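Local coordinates for protein 4-hydroxybutyrate coenzyme A transferase (Shewanella oneidensis, PDB 2OAS) that probably transfers coenzyme A between short-chain acids such as acetate and 4-hydroxybutyrate, and binds coenzyme A in a pocket, at residues Asp203-Gln208 with Asn298-Ala303; Val348-Ser353 with Tyr382-Tyr387. All coordinates share one frame; numbering follows the deposited sequence.

Contact 1: residues Asp203-Gln208 with Asn298-Ala303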
ATOM      1  N   ASP A 203      26.161  -4.905  -5.828  1.00 44.84           N
ATOM      2  CA  ASP A 203      27.041  -4.345  -4.806  1.00 43.60           C
ATOM      3  C   ASP A 203      26.486  -3.001  -4.369  1.00 42.52           C
ATOM      4  O   ASP A 203      25.811  -2.318  -5.142  1.00 42.07           O
ATOM      5  CB  ASP A 203      28.465  -4.175  -5.338  1.00 45.00           C
ATOM      6  CG  ASP A 203      29.218  -5.493  -5.422  1.00 47.16           C
ATOM      7  OD1 ASP A 203      29.081  -6.316  -4.495  1.00 48.23           O
ATOM      8  OD2 ASP A 203      29.959  -5.708  -6.405  1.00 49.33           O
ATOM      9  N   GLY A 204      26.757  -2.647  -3.117  1.00 41.36           N
ATOM     10  CA  GLY A 204      26.294  -1.379  -2.579  1.00 40.17           C
ATOM     11  C   GLY A 204      24.810  -1.323  -2.268  1.00 38.76           C
ATOM     12  O   GLY A 204      24.292  -0.256  -1.916  1.00 39.47           O
ATOM     13  N   ASP A 205      24.129  -2.462  -2.407  1.00 37.47           N
ATOM     14  CA  ASP A 205      22.702  -2.550  -2.132  1.00 37.24           C
ATOM     15  C   ASP A 205      22.406  -2.409  -0.653  1.00 36.07           C
ATOM     16  O   ASP A 205      23.172  -2.872   0.186  1.00 34.62           O
ATOM     17  CB  ASP A 205      22.143  -3.875  -2.620  1.00 37.73           C
ATOM     18  CG  ASP A 205      21.793  -3.853  -4.090  1.00 40.12           C
ATOM     19  OD1 ASP A 205      22.145  -2.884  -4.802  1.00 40.53           O
ATOM     20  OD2 ASP A 205      21.162  -4.827  -4.543  1.00 40.91           O
ATOM     21  N   CYS A 206      21.282  -1.765  -0.350  1.00 34.81           N
ATOM     22  CA  CYS A 206      20.856  -1.556   1.036  1.00 33.34           C
ATOM     23  C   CYS A 206      19.817  -2.618   1.414  1.00 33.27           C
ATOM     24  O   CYS A 206      18.619  -2.445   1.173  1.00 32.79           O
ATOM     25  CB  CYS A 206      20.261  -0.174   1.184  1.00 30.88           C
ATOM     26  SG  CYS A 206      19.883   0.213   2.864  1.00 28.82           S
ATOM     27  N   LEU A 207      20.285  -3.699   2.029  1.00 32.01           N
ATOM     28  CA  LEU A 207      19.442  -4.833   2.395  1.00 31.33           C
ATOM     29  C   LEU A 207      18.365  -4.682   3.452  1.00 31.78           C
ATOM     30  O   LEU A 207      18.465  -3.885   4.397  1.00 29.37           O
ATOM     31  CB  LEU A 207      20.315  -6.016   2.819  1.00 31.33           C
ATOM     32  CG  LEU A 207      21.437  -6.510   1.903  1.00 32.46           C
ATOM     33  CD1 LEU A 207      22.232  -7.592   2.622  1.00 31.08           C
ATOM     34  CD2 LEU A 207      20.854  -7.009   0.608  1.00 29.52           C
ATOM     35  N   GLN A 208      17.335  -5.500   3.272  1.00 32.34           N
ATOM     36  CA  GLN A 208      16.212  -5.593   4.182  1.00 33.73           C
ATOM     37  C   GLN A 208      15.675  -7.013   4.046  1.00 36.03           C
ATOM     38  O   GLN A 208      15.251  -7.424   2.957  1.00 34.30           O
ATOM     39  CB  GLN A 208      15.142  -4.570   3.836  1.00 31.15           C
ATOM     40  CG  GLN A 208      13.943  -4.591   4.777  1.00 28.78           C
ATOM     41  CD  GLN A 208      12.981  -5.753   4.482  1.00 29.34           C
ATOM     42  OE1 GLN A 208      12.367  -5.816   3.410  1.00 26.41           O
ATOM     43  NE2 GLN A 208      12.858  -6.682   5.433  1.00 27.80           N
ATOM     44  N   ASN A 298      17.526   5.805   0.907  1.00 37.58           N
ATOM     45  CA  ASN A 298      18.721   5.039   0.581  1.00 37.94           C
ATOM     46  C   ASN A 298      18.621   4.453  -0.814  1.00 38.69           C
ATOM     47  O   ASN A 298      17.640   3.778  -1.148  1.00 38.71           O
ATOM     48  CB  ASN A 298      18.928   3.887   1.557  1.00 38.52           C
ATOM     49  CG  ASN A 298      19.417   4.348   2.892  1.00 39.40           C
ATOM     50  OD1 ASN A 298      20.291   5.210   2.974  1.00 42.42           O
ATOM     51  ND2 ASN A 298      18.875   3.774   3.952  1.00 39.77           N
ATOM     52  N   PRO A 299      19.647   4.692  -1.646  1.00 39.04           N
ATOM     53  CA  PRO A 299      19.678   4.182  -3.025  1.00 38.63           C
ATOM     54  C   PRO A 299      19.914   2.683  -3.095  1.00 37.93           C
ATOM     55  O   PRO A 299      20.537   2.095  -2.213  1.00 37.02           O
ATOM     56  CB  PRO A 299      20.819   4.979  -3.656  1.00 38.13           C
ATOM     57  CG  PRO A 299      21.736   5.229  -2.490  1.00 36.70           C
ATOM     58  CD  PRO A 299      20.785   5.595  -1.391  1.00 37.85           C
ATOM     59  N   ASN A 300      19.396   2.067  -4.147  1.00 38.60           N
ATOM     60  CA  ASN A 300      19.570   0.635  -4.354  1.00 38.22           C
ATOM     61  C   ASN A 300      19.053  -0.249  -3.219  1.00 37.80           C
ATOM     62  O   ASN A 300      19.683  -1.243  -2.860  1.00 38.43           O
ATOM     63  CB  ASN A 300      21.049   0.340  -4.604  1.00 38.02           C
ATOM     64  CG  ASN A 300      21.599   1.130  -5.768  1.00 38.11           C
ATOM     65  OD1 ASN A 300      21.090   1.044  -6.881  1.00 36.38           O
ATOM     66  ND2 ASN A 300      22.644   1.908  -5.515  1.00 39.72           N
ATOM     67  N   VAL A 301      17.916   0.113  -2.649  1.00 36.23           N
ATOM     68  CA  VAL A 301      17.328  -0.689  -1.591  1.00 36.63           C
ATOM     69  C   VAL A 301      16.979  -2.072  -2.159  1.00 37.08           C
ATOM     70  O   VAL A 301      16.518  -2.181  -3.292  1.00 36.72           O
ATOM     71  CB  VAL A 301      16.037  -0.022  -1.041  1.00 35.66           C
ATOM     72  CG1 VAL A 301      15.189  -1.037  -0.288  1.00 36.76           C
ATOM     73  CG2 VAL A 301      16.411   1.135  -0.123  1.00 35.84           C
HETATM   74  N   MSE A 302      17.213  -3.115  -1.367  1.00 36.92           N
HETATM   75  CA  MSE A 302      16.941  -4.496  -1.764  1.00 38.69           C
HETATM   76  C   MSE A 302      16.047  -5.092  -0.693  1.00 36.39           C
HETATM   77  O   MSE A 302      16.507  -5.475   0.379  1.00 35.12           O
HETATM   78  CB  MSE A 302      18.256  -5.290  -1.855  1.00 44.58           C
HETATM   79  CG  MSE A 302      18.111  -6.763  -2.228  1.00 51.17           C
HETATM   80 SE   MSE A 302      17.581  -7.097  -4.070  1.00 62.14          SE
HETATM   81  CE  MSE A 302      15.750  -7.587  -3.756  1.00 57.70           C
ATOM     82  N   ALA A 303      14.759  -5.145  -0.976  1.00 34.42           N
ATOM     83  CA  ALA A 303      13.807  -5.661  -0.020  1.00 33.24           C
ATOM     84  C   ALA A 303      13.423  -7.099  -0.334  1.00 32.39           C
ATOM     85  O   ALA A 303      12.828  -7.385  -1.363  1.00 32.27           O
ATOM     86  CB  ALA A 303      12.584  -4.780  -0.003  1.00 33.44           C
TER

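Contact 2: residues Val348-Ser353 with Tyr382-Tyr387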
ATOM      1  N   VAL A 348      11.694  -8.260  -3.648  1.00 34.91           N
ATOM      2  CA  VAL A 348      11.522  -9.632  -4.037  1.00 34.33           C
ATOM      3  C   VAL A 348      10.727 -10.387  -2.989  1.00 34.76           C
ATOM      4  O   VAL A 348      10.992 -10.282  -1.785  1.00 34.45           O
ATOM      5  CB  VAL A 348      12.892 -10.340  -4.232  1.00 35.21           C
ATOM      6  CG1 VAL A 348      12.700 -11.816  -4.462  1.00 34.49           C
ATOM      7  CG2 VAL A 348      13.626  -9.745  -5.428  1.00 35.83           C
ATOM      8  N   ILE A 349       9.739 -11.137  -3.466  1.00 34.15           N
ATOM      9  CA  ILE A 349       8.911 -11.965  -2.612  1.00 33.80           C
ATOM     10  C   ILE A 349       9.407 -13.376  -2.875  1.00 33.57           C
ATOM     11  O   ILE A 349       9.185 -13.910  -3.959  1.00 32.32           O
ATOM     12  CB  ILE A 349       7.429 -11.896  -3.001  1.00 33.93           C
ATOM     13  CG1 ILE A 349       6.877 -10.509  -2.708  1.00 33.65           C
ATOM     14  CG2 ILE A 349       6.637 -12.895  -2.187  1.00 33.20           C
ATOM     15  CD1 ILE A 349       6.678 -10.267  -1.239  1.00 33.08           C
ATOM     16  N   ALA A 350      10.093 -13.953  -1.884  1.00 33.79           N
ATOM     17  CA  ALA A 350      10.659 -15.299  -1.979  1.00 34.02           C
ATOM     18  C   ALA A 350       9.876 -16.313  -1.161  1.00 33.96           C
ATOM     19  O   ALA A 350       9.638 -16.115   0.029  1.00 32.04           O
ATOM     20  CB  ALA A 350      12.108 -15.284  -1.517  1.00 33.46           C
ATOM     21  N   LEU A 351       9.481 -17.404  -1.804  1.00 33.00           N
ATOM     22  CA  LEU A 351       8.742 -18.445  -1.106  1.00 32.59           C
ATOM     23  C   LEU A 351       8.865 -19.779  -1.823  1.00 32.25           C
ATOM     24  O   LEU A 351       9.139 -19.833  -3.017  1.00 32.69           O
ATOM     25  CB  LEU A 351       7.272 -18.065  -0.988  1.00 32.23           C
ATOM     26  CG  LEU A 351       6.401 -18.120  -2.245  1.00 32.91           C
ATOM     27  CD1 LEU A 351       5.007 -17.684  -1.854  1.00 33.41           C
ATOM     28  CD2 LEU A 351       6.943 -17.224  -3.341  1.00 31.49           C
ATOM     29  N   PRO A 352       8.700 -20.884  -1.087  1.00 32.58           N
ATOM     30  CA  PRO A 352       8.791 -22.222  -1.698  1.00 32.35           C
ATOM     31  C   PRO A 352       7.649 -22.407  -2.700  1.00 31.02           C
ATOM     32  O   PRO A 352       6.546 -21.952  -2.452  1.00 29.69           O
ATOM     33  CB  PRO A 352       8.635 -23.151  -0.497  1.00 32.40           C
ATOM     34  CG  PRO A 352       9.212 -22.354   0.633  1.00 32.56           C
ATOM     35  CD  PRO A 352       8.641 -20.980   0.384  1.00 32.35           C
ATOM     36  N   SER A 353       7.897 -23.064  -3.823  1.00 31.74           N
ATOM     37  CA  SER A 353       6.812 -23.253  -4.791  1.00 33.84           C
ATOM     38  C   SER A 353       5.635 -24.019  -4.174  1.00 34.48           C
ATOM     39  O   SER A 353       4.499 -23.848  -4.601  1.00 34.39           O
ATOM     40  CB  SER A 353       7.299 -23.992  -6.048  1.00 33.69           C
ATOM     41  OG  SER A 353       7.641 -25.345  -5.788  1.00 36.78           O
ATOM     42  N   TYR A 382       9.470  -8.416  -7.936  1.00 29.06           N
ATOM     43  CA  TYR A 382       9.975  -9.758  -8.214  1.00 28.87           C
ATOM     44  C   TYR A 382       9.353 -10.798  -7.306  1.00 28.96           C
ATOM     45  O   TYR A 382       8.994 -10.515  -6.167  1.00 28.97           O
ATOM     46  CB  TYR A 382      11.475  -9.857  -8.012  1.00 28.88           C
ATOM     47  CG  TYR A 382      12.334  -9.401  -9.151  1.00 29.21           C
ATOM     48  CD1 TYR A 382      12.987  -8.163  -9.097  1.00 29.89           C
ATOM     49  CD2 TYR A 382      12.551 -10.223 -10.258  1.00 28.70           C
ATOM     50  CE1 TYR A 382      13.834  -7.756 -10.104  1.00 32.01           C
ATOM     51  CE2 TYR A 382      13.404  -9.826 -11.285  1.00 31.71           C
ATOM     52  CZ  TYR A 382      14.044  -8.586 -11.199  1.00 34.30           C
ATOM     53  OH  TYR A 382      14.892  -8.162 -12.196  1.00 37.39           O
ATOM     54  N   ILE A 383       9.262 -12.013  -7.816  1.00 29.54           N
ATOM     55  CA  ILE A 383       8.745 -13.141  -7.066  1.00 29.36           C
ATOM     56  C   ILE A 383       9.683 -14.284  -7.428  1.00 29.10           C
ATOM     57  O   ILE A 383       9.849 -14.591  -8.598  1.00 29.44           O
ATOM     58  CB  ILE A 383       7.307 -13.472  -7.468  1.00 29.94           C
ATOM     59  CG1 ILE A 383       6.371 -12.425  -6.866  1.00 30.82           C
ATOM     60  CG2 ILE A 383       6.920 -14.863  -6.981  1.00 31.92           C
ATOM     61  CD1 ILE A 383       4.932 -12.671  -7.148  1.00 33.04           C
ATOM     62  N   VAL A 384      10.329 -14.879  -6.429  1.00 30.08           N
ATOM     63  CA  VAL A 384      11.270 -15.970  -6.677  1.00 30.75           C
ATOM     64  C   VAL A 384      10.872 -17.263  -5.985  1.00 30.77           C
ATOM     65  O   VAL A 384      10.295 -17.268  -4.900  1.00 29.38           O
ATOM     66  CB  VAL A 384      12.692 -15.635  -6.203  1.00 29.52           C
ATOM     67  CG1 VAL A 384      13.212 -14.402  -6.892  1.00 30.47           C
ATOM     68  CG2 VAL A 384      12.684 -15.428  -4.711  1.00 32.49           C
ATOM     69  N   THR A 385      11.234 -18.360  -6.623  1.00 32.13           N
ATOM     70  CA  THR A 385      10.942 -19.689  -6.131  1.00 33.91           C
ATOM     71  C   THR A 385      12.163 -20.530  -6.459  1.00 34.65           C
ATOM     72  O   THR A 385      13.078 -20.067  -7.152  1.00 34.44           O
ATOM     73  CB  THR A 385       9.702 -20.247  -6.860  1.00 34.20           C
ATOM     74  OG1 THR A 385       8.519 -19.647  -6.309  1.00 35.98           O
ATOM     75  CG2 THR A 385       9.609 -21.738  -6.734  1.00 36.28           C
ATOM     76  N   GLU A 386      12.189 -21.763  -5.962  1.00 35.65           N
ATOM     77  CA  GLU A 386      13.306 -22.652  -6.232  1.00 35.32           C
ATOM     78  C   GLU A 386      13.442 -22.888  -7.744  1.00 34.04           C
ATOM     79  O   GLU A 386      14.438 -23.436  -8.206  1.00 32.98           O
ATOM     80  CB  GLU A 386      13.109 -23.988  -5.498  1.00 35.32           C
ATOM     81  CG  GLU A 386      11.932 -24.837  -5.993  1.00 36.32           C
ATOM     82  CD  GLU A 386      10.734 -24.833  -5.044  1.00 38.70           C
ATOM     83  OE1 GLU A 386      10.232 -23.740  -4.714  1.00 36.75           O
ATOM     84  OE2 GLU A 386      10.288 -25.940  -4.632  1.00 39.42           O
ATOM     85  N   TYR A 387      12.443 -22.462  -8.512  1.00 33.54           N
ATOM     86  CA  TYR A 387      12.478 -22.661  -9.958  1.00 34.60           C
ATOM     87  C   TYR A 387      12.778 -21.406 -10.766  1.00 34.74           C
ATOM     88  O   TYR A 387      12.654 -21.415 -11.988  1.00 36.36           O
ATOM     89  CB  TYR A 387      11.155 -23.284 -10.429  1.00 35.27           C
ATOM     90  CG  TYR A 387      10.887 -24.659  -9.840  1.00 37.09           C
ATOM     91  CD1 TYR A 387      11.622 -25.769 -10.254  1.00 37.08           C
ATOM     92  CD2 TYR A 387       9.946 -24.841  -8.823  1.00 36.07           C
ATOM     93  CE1 TYR A 387      11.441 -27.013  -9.673  1.00 36.75           C
ATOM     94  CE2 TYR A 387       9.755 -26.091  -8.230  1.00 36.02           C
ATOM     95  CZ  TYR A 387      10.513 -27.172  -8.659  1.00 36.96           C
ATOM     96  OH  TYR A 387      10.382 -28.406  -8.053  1.00 37.40           O
TER

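Contact 1: residues Asp203-Gln208 with Asn298-Ala303
C206 to Q208 runs parallel to V301 to A303, their axes 4.6 Å apart at the closest and 18° from exact alignment, with C206 beside V301, L207 beside M302 and Q208 beside A303. C206 N donates to N300 O at 3.0 Å, M302 N returns a nearly straight bond (169°) to C206 O, and Q208 N reaches M302 O through a weak, bent one. CA-H groups of D205 and V301 turn to N300 O and C206 O, so each carbonyl also receives a C-H contact. Before the strand, G204 turns with positive phi, a conformation that costs a residue without a side chain little. D205 follows, its OD1 3.4 Å from N300 CB. The same OD1 forms a salt bridge with R346 of strand 346-350, the neighbour of 301-305, which gives this buried carboxylate a counter-charge. C206, V301, Q208 and A303 point to one face. There the slim thiol fits beside the asparagine: SG lies 3.9 Å from N298 ND2, a buried amide nitrogen without a polar partner, whereas N298 OD1 accepts from backbone N-H groups of R254 and F255. Q208 OE1 comes 3.6 Å from A303 CB, a methyl small enough to admit the amide, and is hydrogen-bonded to N305. On the other face, L207 CD2 meets M302 CG at 4.0 Å; M302 is selenomethionine, and its bent chain carries the selenium away from L207. These are neighbouring parallel strands, flanked by 229-230 and 346-350, in the mixed sheet of an alpha/beta CoA-transferase fold, and Q208 stands near E233, Q332 and the bound coenzyme A.

Contact 2: residues Val348-Ser353 with Tyr382-Tyr387
E386 OE1 takes the backbone N-H of S353 at 2.6 Å, on its syn side and 16° out of the carboxylate plane, while OE2 stands 2.9 Å from S353 OG in a weak hydrogen bond. The glutamate folds back to do this: CG sits between its own backbone N and carbonyl carbon (chi1 67°) and the chain bends again at chi2, bringing the carboxylate back to S353. A serine suits the place, since its short hydroxyl adds a second donor beside the N-H. That hydroxyl also lies near the plane of the Y387 ring, at its edge, with OG 3.3 Å from CE2, while E386 CG sits over one face of the ring, offset toward the rim. Upstream, strands 348-350 and 382-385 run parallel as neighbours in the mixed sheet of the C-terminal alpha/beta domain, which strand 388-391 then extends in the antiparallel sense. I349 is bonded on both its N and its O, to Y382 O and V384 N, and L351 N meets V384 O nearly along the C=O axis at 167°. Beta-branched residues, at home in strands, occur on both faces. V348, A350, Y382 and V384 share one: V348 CG1 packs on V384 CG1 at 3.6 Å, crossing at about a right angle, and V348 CG2 touches Y382 CB. A350 adds only a methyl, and V384 CG2 is pressed close to it; helix 188-200 covers this side through I193 and V197. On the opposite face I349 CB meets I383 CG1 at 4.0 Å, and I349 leans on Q332 and I336 of helix 332-341. At the strand end T385 CG2 lies 3.3 Å from S353 CB.

Contact 1 and contact 2 belong to one sheet, their centres about 19 Å apart, and strands 301-305 and 346-350 join them side by side. Where they meet, A303 O and V348 N are 2.7 Å apart, a probable hydrogen bond, and M302 CE packs against V348 CG2 at 3.5 Å. Both lie close to the coenzyme A site. In contact 1 the Q208 side chain is about 5 Å from that of E233, seen bound covalently to coenzyme A in a structure of this protein, and about 6 Å from the bound coenzyme A. In contact 2 the P352 side chain is about 5 Å from coenzyme A and about 3 Å from that of R362. Q332, coenzyme A-binding like R362, lies near both contacts, its side chain about 6 Å from Q208's and 4 Å from I349's.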